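Local coordinates for protein restriction endonuclease r.bpuji (Bacillus pumilus, PDB 2VLA) that recognises and binds its specific DNA sequence through this N-terminal domain, and as a whole enzyme probably cleaves DNA as a restriction endonuclease, at residues 122-125 against 126-129. Numbering follows the deposited sequence. Where two conformers were deposited one is given.
Sequences LDKV and IEKV. With nucleotides of chain C; nucleotides of chain B.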
# COMPACT_ATOMS: atom_id res chain seq x y z
N LEU A 122 1.76 15.40 5.29
CA LEU A 122 2.14 15.51 6.71
C LEU A 122 0.93 15.55 7.66
O LEU A 122 0.99 14.97 8.74
CB LEU A 122 3.00 16.75 6.95
CG LEU A 122 3.58 16.84 8.38
CD1 LEU A 122 4.58 15.72 8.63
CD2 LEU A 122 4.22 18.21 8.63
N ASP A 123 -0.14 16.25 7.29
CA ASP A 123 -1.28 16.33 8.20
C ASP A 123 -1.90 14.94 8.41
O ASP A 123 -2.33 14.61 9.53
CB ASP A 123 -2.33 17.36 7.73
CG ASP A 123 -2.84 17.10 6.34
OD1 ASP A 123 -2.07 16.63 5.50
OD2 ASP A 123 -4.03 17.42 6.07
N LYS A 124 -1.90 14.13 7.36
CA LYS A 124 -2.41 12.78 7.44
C LYS A 124 -1.45 11.86 8.27
O LYS A 124 -1.90 11.00 9.03
CB LYS A 124 -2.64 12.22 6.03
CG LYS A 124 -3.58 13.08 5.19
CD LYS A 124 -5.01 13.01 5.67
CE LYS A 124 -5.97 13.53 4.62
NZ LYS A 124 -7.19 14.13 5.22
N VAL A 125 -0.14 12.05 8.11
CA VAL A 125 0.84 11.36 8.95
C VAL A 125 0.59 11.65 10.44
O VAL A 125 0.50 10.73 11.24
CB VAL A 125 2.30 11.79 8.60
CG1 VAL A 125 3.30 11.16 9.60
CG2 VAL A 125 2.66 11.43 7.16
N ILE A 126 0.45 12.92 10.77
CA ILE A 126 0.21 13.33 12.13
C ILE A 126 -1.09 12.72 12.68
O ILE A 126 -1.15 12.32 13.81
CB ILE A 126 0.17 14.89 12.22
CG1 ILE A 126 1.59 15.44 12.00
CG2 ILE A 126 -0.40 15.35 13.56
CD1 ILE A 126 1.66 16.95 11.85
N GLU A 127 -2.12 12.64 11.84
CA GLU A 127 -3.38 11.99 12.25
C GLU A 127 -3.15 10.51 12.60
O GLU A 127 -3.63 10.02 13.61
CB GLU A 127 -4.43 12.12 11.15
CG GLU A 127 -5.06 13.51 11.03
CD GLU A 127 -6.00 13.64 9.85
OE1 GLU A 127 -6.43 12.60 9.31
OE2 GLU A 127 -6.33 14.78 9.46
N LYS A 128 -2.41 9.81 11.75
CA LYS A 128 -2.21 8.38 11.93
C LYS A 128 -1.32 8.11 13.14
O LYS A 128 -1.61 7.24 13.94
CB LYS A 128 -1.65 7.75 10.66
CG LYS A 128 -2.67 7.73 9.54
CD LYS A 128 -2.14 7.15 8.25
CE LYS A 128 -3.16 7.35 7.12
NZ LYS A 128 -2.70 6.84 5.82
N VAL A 129 -0.28 8.91 13.30
CA VAL A 129 0.56 8.83 14.48
C VAL A 129 -0.26 9.18 15.75
O VAL A 129 -0.14 8.50 16.80
CB VAL A 129 1.78 9.74 14.34
CG1 VAL A 129 2.44 9.98 15.69
CG2 VAL A 129 2.78 9.15 13.34
P DC C 11 -1.53 21.71 6.75
OP1 DC C 11 -2.10 20.98 7.88
OP2 DC C 11 -1.51 23.19 6.75
O5' DC C 11 -0.04 21.23 6.49
C5' DC C 11 0.22 19.93 6.06
C4' DC C 11 1.27 19.91 4.99
O4' DC C 11 0.86 20.71 3.87
C3' DC C 11 2.62 20.47 5.39
O3' DC C 11 3.59 19.63 4.84
C2' DC C 11 2.62 21.87 4.78
C1' DC C 11 1.86 21.63 3.50
N1 DC C 11 1.23 22.84 2.94
C2 DC C 11 1.50 23.19 1.61
O2 DC C 11 2.27 22.48 0.95
N3 DC C 11 0.92 24.30 1.09
C4 DC C 11 0.07 25.03 1.84
N4 DC C 11 -0.50 26.11 1.25
C5 DC C 11 -0.23 24.68 3.19
C6 DC C 11 0.36 23.59 3.68
P DC C 12 5.14 19.78 5.11
OP1 DC C 12 5.75 18.40 5.00
OP2 DC C 12 5.39 20.60 6.30
O5' DC C 12 5.62 20.68 3.88
C5' DC C 12 5.74 20.15 2.58
C4' DC C 12 6.37 21.19 1.66
O4' DC C 12 5.46 22.29 1.52
C3' DC C 12 7.66 21.81 2.18
O3' DC C 12 8.76 21.51 1.30
C2' DC C 12 7.37 23.31 2.26
C1' DC C 12 6.17 23.49 1.35
N1 DC C 12 5.21 24.58 1.71
C2 DC C 12 4.95 25.67 0.85
O2 DC C 12 5.59 25.79 -0.20
N3 DC C 12 4.01 26.58 1.21
C4 DC C 12 3.34 26.45 2.36
N4 DC C 12 2.42 27.38 2.66
C5 DC C 12 3.61 25.37 3.25
C6 DC C 12 4.52 24.47 2.89
P DC B 6 -2.20 11.73 0.77
OP1 DC B 6 -2.13 11.76 2.25
OP2 DC B 6 -2.41 10.47 0.01
O5' DC B 6 -3.35 12.71 0.18
C5' DC B 6 -3.68 13.93 0.86
C4' DC B 6 -5.06 14.38 0.45
O4' DC B 6 -5.04 14.86 -0.90
C3' DC B 6 -6.15 13.31 0.51
O3' DC B 6 -7.29 13.89 1.11
C2' DC B 6 -6.36 12.91 -0.96
C1' DC B 6 -6.06 14.20 -1.67
N1 DC B 6 -5.52 14.12 -3.01
C2 DC B 6 -6.08 14.88 -4.06
O2 DC B 6 -7.15 15.48 -3.88
N3 DC B 6 -5.46 14.89 -5.25
C4 DC B 6 -4.35 14.19 -5.46
N4 DC B 6 -3.78 14.23 -6.67
C5 DC B 6 -3.78 13.41 -4.41
C6 DC B 6 -4.38 13.43 -3.22
O HOH W 1 -4.96 9.85 8.33
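Ile126 N donates to Leu122 O at 2.9 Å, the first of four successive i to i+4 backbone bonds that make 122-129 regular alpha-helix; Glu127, Lys128 and Val129 repeat the pattern on Asp123, Lys124 and Val125.

Apolar contacts follow the same spacing. CD1 of Ile126 comes to 4.0 Å from CG of Leu122, while Val125 CG1 and Val129 CG2 meet more loosely. Leu122 and Val125 also pack on Phe260 and reach helix 263-278, which seats this face of the helix on the protein.

Among the charged groups, Lys124 and Glu127 run side by side in the same direction. The lysine chain bends at chi2 (-70°), and in one of two Glu127 conformers its CD passes 3.9 Å from OE1, but NZ stays 4.4 Å from OE2, beyond a salt bridge; NZ instead pairs with a DNA phosphate. Lys128 extends to a salt bridge with Asp120.

The N-terminal turn lies between both DNA strands. Leu122 CD2 approaches OP2 of DC12 of chain C at 3.5 Å, Asp123 CB lies against the DC11 phosphate of the same strand, and Lys124 CG sits 3.5 Å from OP1 of DC6 of chain B. Were Lys124 shortened to an alanine, the DNA phosphate that NZ pairs with would probably lose its cationic mate, and the methylene packing at DC6 would go. Within the DNA-recognition domain, helix 122-130 thus sets its first turn against the sugar-phosphate backbones of both strands, and the lysine's charge is probably spent mainly on phosphate, with Glu127 a more distant partner.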